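Local coordinates for protein ornithine decarboxylase (Entamoeba histolytica, PDB 4AIB) that probably catalyses, as a pyridoxal 5'-phosphate-dependent homodimer, the decarboxylation of L-ornithine to putrescine, the entry step of polyamine synthesis, at residues Ala263-Leu273 against Gly351-Ala362. Sequence-based numbering, arbitrary orientation.
Sequences ASNAFHLVSSL and GKDWLLFPNMGA
Ser272 lays its CB squarely over the six-membered ring of the Trp354 indole, 3.5 Å from its centroid. Trp354 reaches that position because its CG stands anti to the carbonyl carbon (chi1 -76°), which swings the indole across toward strand 267-273. The carbonyl O of Val270 meets the edge of the indole, and Val270 CG1 lies 3.8 Å from Trp354 CE3, while the other branch, CG2, packs on Leu356 CD1. The OG of Ser272 turns to the backbone O of Pro25. Helix 6-16 covers this face of the sheet, with Ile16 touching both Val270 and Trp354.

Between the two strands the bonding is antiparallel: Leu269 and Phe357 form one hydrogen-bonded pair, Ser271 and Leu355 the next, the latter including a straight Leu355 N to Ser271 O bond of 2.9 Å. Both strands belong to the C-terminal beta domain of the fold-type III decarboxylases, and strand 267-281 enters it directly from helix 260-264, next to the TIM-barrel domain that carries Lys57, the predicted cofactor lysine.

On the opposite face Leu269 and Phe357 run side by side, Leu269 CD2 4.0 Å from Phe357 CD1, and the bent chain of Met360 lays its CG against Leu269 CB. Farther along, Leu273 crosses Leu355 at about a right angle, Leu273 CD2 3.8 Å from Leu355 CD1.

Where the chain turns a corner at Pro358 and Asn359, the imidazole of His268 adds a side-chain bond: its ND1 accepts the N-H of Asn359, nearly straight at 173°. NE2 is hydrogen-bonded to Asp32 OD2, so both nitrogens are held and the ring's rotation is fixed. Beyond the corner Met360 N still bonds Phe267 O, at 2.8 Å.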
loop_
_atom_site.group_PDB
_atom_site.type_symbol
_atom_site.label_atom_id
_atom_site.label_comp_id
_atom_site.label_asym_id
_atom_site.label_seq_id
_atom_site.Cartn_x
_atom_site.Cartn_y
_atom_site.Cartn_z
ATOM N N ALA A 263 -14.894 -3.143 11.666
ATOM C CA ALA A 263 -14.731 -2.191 10.565
ATOM C C ALA A 263 -15.485 -2.556 9.284
ATOM O O ALA A 263 -15.808 -1.674 8.485
ATOM C CB ALA A 263 -13.252 -1.984 10.266
ATOM N N SER A 264 -15.763 -3.847 9.096
ATOM C CA SER A 264 -16.377 -4.348 7.861
ATOM C C SER A 264 -17.725 -3.697 7.552
ATOM O O SER A 264 -17.885 -3.053 6.517
ATOM C CB SER A 264 -16.518 -5.875 7.899
ATOM O OG SER A 264 -17.414 -6.286 8.918
ATOM N N ASN A 265 -18.681 -3.851 8.461
ATOM C CA ASN A 265 -20.040 -3.361 8.240
ATOM C C ASN A 265 -20.209 -1.865 8.511
ATOM O O ASN A 265 -21.326 -1.345 8.475
ATOM C CB ASN A 265 -21.035 -4.178 9.071
ATOM C CG ASN A 265 -20.901 -5.674 8.843
ATOM O OD1 ASN A 265 -20.781 -6.136 7.707
ATOM N ND2 ASN A 265 -20.923 -6.439 9.927
ATOM N N ALA A 266 -19.094 -1.182 8.764
ATOM C CA ALA A 266 -19.096 0.243 9.093
ATOM C C ALA A 266 -19.247 1.140 7.866
ATOM O O ALA A 266 -19.973 2.136 7.906
ATOM C CB ALA A 266 -17.832 0.606 9.856
ATOM N N PHE A 267 -18.556 0.786 6.785
ATOM C CA PHE A 267 -18.533 1.612 5.580
ATOM C C PHE A 267 -19.042 0.882 4.342
ATOM O O PHE A 267 -18.920 -0.340 4.227
ATOM C CB PHE A 267 -17.122 2.146 5.323
ATOM C CG PHE A 267 -16.655 3.149 6.339
ATOM C CD1 PHE A 267 -16.984 4.495 6.211
ATOM C CD2 PHE A 267 -15.881 2.750 7.424
ATOM C CE1 PHE A 267 -16.552 5.423 7.146
ATOM C CE2 PHE A 267 -15.448 3.672 8.363
ATOM C CZ PHE A 267 -15.783 5.010 8.223
ATOM N N HIS A 268 -19.618 1.649 3.421
ATOM C CA HIS A 268 -20.048 1.136 2.128
ATOM C C HIS A 268 -19.509 2.022 1.046
ATOM O O HIS A 268 -19.757 3.231 1.040
ATOM C CB HIS A 268 -21.570 1.059 2.050
ATOM C CG HIS A 268 -22.200 0.261 3.168
ATOM N ND1 HIS A 268 -22.116 -1.079 3.235
ATOM C CD2 HIS A 268 -22.943 0.665 4.276
ATOM C CE1 HIS A 268 -22.767 -1.514 4.330
ATOM N NE2 HIS A 268 -23.273 -0.446 4.965
ATOM N N LEU A 269 -18.749 1.431 0.130
ATOM C CA LEU A 269 -18.139 2.175 -0.967
ATOM C C LEU A 269 -19.081 2.242 -2.168
ATOM O O LEU A 269 -19.629 1.223 -2.586
ATOM C CB LEU A 269 -16.801 1.540 -1.362
ATOM C CG LEU A 269 -15.946 2.206 -2.448
ATOM C CD1 LEU A 269 -15.407 3.555 -1.994
ATOM C CD2 LEU A 269 -14.805 1.288 -2.858
ATOM N N VAL A 270 -19.272 3.449 -2.701
ATOM C CA VAL A 270 -20.092 3.661 -3.898
ATOM C C VAL A 270 -19.242 4.316 -4.986
ATOM O O VAL A 270 -19.096 5.539 -5.025
ATOM C CB VAL A 270 -21.341 4.527 -3.616
ATOM C CG1 VAL A 270 -22.287 4.507 -4.809
ATOM C CG2 VAL A 270 -22.068 4.050 -2.369
ATOM N N SER A 271 -18.692 3.495 -5.873
ATOM C CA SER A 271 -17.740 3.972 -6.872
ATOM C C SER A 271 -18.376 4.245 -8.235
ATOM O O SER A 271 -19.407 3.668 -8.581
ATOM C CB SER A 271 -16.576 2.987 -6.997
ATOM O OG SER A 271 -15.944 2.805 -5.740
ATOM N N SER A 272 -17.754 5.143 -8.994
ATOM C CA SER A 272 -18.232 5.519 -10.322
ATOM C C SER A 272 -17.377 4.873 -11.408
ATOM O O SER A 272 -16.271 4.404 -11.136
ATOM C CB SER A 272 -18.208 7.040 -10.477
ATOM O OG SER A 272 -16.889 7.537 -10.331
ATOM N N LEU A 273 -17.890 4.865 -12.636
ATOM C CA LEU A 273 -17.179 4.280 -13.771
ATOM C C LEU A 273 -16.641 5.344 -14.722
ATOM O O LEU A 273 -17.357 6.272 -15.103
ATOM C CB LEU A 273 -18.081 3.307 -14.533
ATOM C CG LEU A 273 -18.554 2.043 -13.808
ATOM C CD1 LEU A 273 -19.659 1.371 -14.607
ATOM C CD2 LEU A 273 -17.404 1.077 -13.557
ATOM N N GLY A 351 -20.200 6.993 -16.566
ATOM C CA GLY A 351 -20.750 8.330 -16.365
ATOM C C GLY A 351 -22.211 8.298 -15.956
ATOM O O GLY A 351 -22.751 9.297 -15.476
ATOM N N LYS A 352 -22.850 7.145 -16.147
ATOM C CA LYS A 352 -24.259 6.969 -15.810
ATOM C C LYS A 352 -24.444 5.909 -14.725
ATOM O O LYS A 352 -25.227 6.103 -13.793
ATOM C CB LYS A 352 -25.068 6.614 -17.068
ATOM C CG LYS A 352 -26.581 6.755 -16.933
ATOM C CD LYS A 352 -27.248 5.435 -16.570
ATOM C CE LYS A 352 -28.755 5.589 -16.444
ATOM N NZ LYS A 352 -29.414 4.301 -16.091
ATOM N N ASP A 353 -23.718 4.798 -14.849
ATOM C CA ASP A 353 -23.849 3.668 -13.928
ATOM C C ASP A 353 -22.838 3.696 -12.782
ATOM O O ASP A 353 -21.708 4.163 -12.945
ATOM C CB ASP A 353 -23.760 2.340 -14.688
ATOM C CG ASP A 353 -25.008 2.046 -15.502
ATOM O OD1 ASP A 353 -26.078 1.805 -14.901
ATOM O OD2 ASP A 353 -24.921 2.047 -16.747
ATOM N N TRP A 354 -23.262 3.188 -11.625
ATOM C CA TRP A 354 -22.446 3.180 -10.412
ATOM C C TRP A 354 -22.398 1.821 -9.768
ATOM O O TRP A 354 -23.288 0.987 -9.972
ATOM C CB TRP A 354 -22.973 4.205 -9.411
ATOM C CG TRP A 354 -22.641 5.641 -9.748
ATOM C CD1 TRP A 354 -23.078 6.383 -10.842
ATOM C CD2 TRP A 354 -21.800 6.570 -8.975
ATOM N NE1 TRP A 354 -22.574 7.658 -10.806
ATOM C CE2 TRP A 354 -21.802 7.837 -9.715
ATOM C CE3 TRP A 354 -21.072 6.479 -7.793
ATOM C CZ2 TRP A 354 -21.100 8.948 -9.271
ATOM C CZ3 TRP A 354 -20.366 7.607 -7.358
ATOM C CH2 TRP A 354 -20.382 8.811 -8.080
ATOM N N LEU A 355 -21.352 1.592 -8.978
ATOM C CA LEU A 355 -21.156 0.331 -8.270
ATOM C C LEU A 355 -21.165 0.552 -6.764
ATOM O O LEU A 355 -20.518 1.472 -6.268
ATOM C CB LEU A 355 -19.822 -0.307 -8.674
ATOM C CG LEU A 355 -19.695 -1.181 -9.925
ATOM C CD1 LEU A 355 -19.967 -0.413 -11.208
ATOM C CD2 LEU A 355 -18.305 -1.794 -9.970
ATOM N N LEU A 356 -21.900 -0.290 -6.042
ATOM C CA LEU A 356 -21.852 -0.291 -4.583
ATOM C C LEU A 356 -21.134 -1.538 -4.079
ATOM O O LEU A 356 -21.560 -2.661 -4.349
ATOM C CB LEU A 356 -23.258 -0.190 -3.974
ATOM C CG LEU A 356 -23.474 -0.523 -2.487
ATOM C CD1 LEU A 356 -22.841 0.511 -1.566
ATOM C CD2 LEU A 356 -24.957 -0.668 -2.172
ATOM N N PHE A 357 -20.036 -1.323 -3.361
ATOM C CA PHE A 357 -19.312 -2.402 -2.701
ATOM C C PHE A 357 -19.776 -2.475 -1.246
ATOM O O PHE A 357 -19.370 -1.648 -0.425
ATOM C CB PHE A 357 -17.799 -2.170 -2.780
ATOM C CG PHE A 357 -17.243 -2.225 -4.177
ATOM C CD1 PHE A 357 -17.222 -1.087 -4.980
ATOM C CD2 PHE A 357 -16.726 -3.411 -4.688
ATOM C CE1 PHE A 357 -16.706 -1.135 -6.267
ATOM C CE2 PHE A 357 -16.209 -3.465 -5.974
ATOM C CZ PHE A 357 -16.199 -2.326 -6.764
ATOM N N PRO A 358 -20.645 -3.453 -0.926
ATOM C CA PRO A 358 -21.209 -3.561 0.418
ATOM C C PRO A 358 -20.178 -4.030 1.435
ATOM O O PRO A 358 -19.392 -4.938 1.151
ATOM C CB PRO A 358 -22.317 -4.617 0.263
ATOM C CG PRO A 358 -22.497 -4.810 -1.207
ATOM C CD PRO A 358 -21.160 -4.513 -1.807
ATOM N N ASN A 359 -20.195 -3.396 2.607
ATOM C CA ASN A 359 -19.305 -3.725 3.723
ATOM C C ASN A 359 -17.816 -3.628 3.377
ATOM O O ASN A 359 -17.156 -4.638 3.110
ATOM C CB ASN A 359 -19.649 -5.099 4.321
ATOM C CG ASN A 359 -21.125 -5.248 4.640
ATOM O OD1 ASN A 359 -21.739 -4.365 5.243
ATOM N ND2 ASN A 359 -21.702 -6.375 4.243
ATOM N N MET A 360 -17.306 -2.400 3.374
ATOM C CA MET A 360 -15.886 -2.141 3.156
ATOM C C MET A 360 -15.279 -1.534 4.421
ATOM O O MET A 360 -15.777 -1.766 5.522
ATOM C CB MET A 360 -15.684 -1.218 1.950
ATOM C CG MET A 360 -16.195 -1.775 0.628
ATOM S SD MET A 360 -15.262 -3.186 -0.000
ATOM C CE MET A 360 -13.763 -2.389 -0.576
ATOM N N GLY A 361 -14.202 -0.768 4.271
ATOM C CA GLY A 361 -13.556 -0.129 5.416
ATOM C C GLY A 361 -12.651 -1.061 6.200
ATOM O O GLY A 361 -11.755 -0.606 6.914
ATOM N N ALA A 362 -12.890 -2.366 6.073
ATOM C CA ALA A 362 -12.046 -3.378 6.697
ATOM C C ALA A 362 -10.692 -3.429 5.993
ATOM O O ALA A 362 -10.547 -4.070 4.946
ATOM C CB ALA A 362 -12.731 -4.738 6.667
HETATM O O HOH W 1 -19.962 6.474 -13.584
#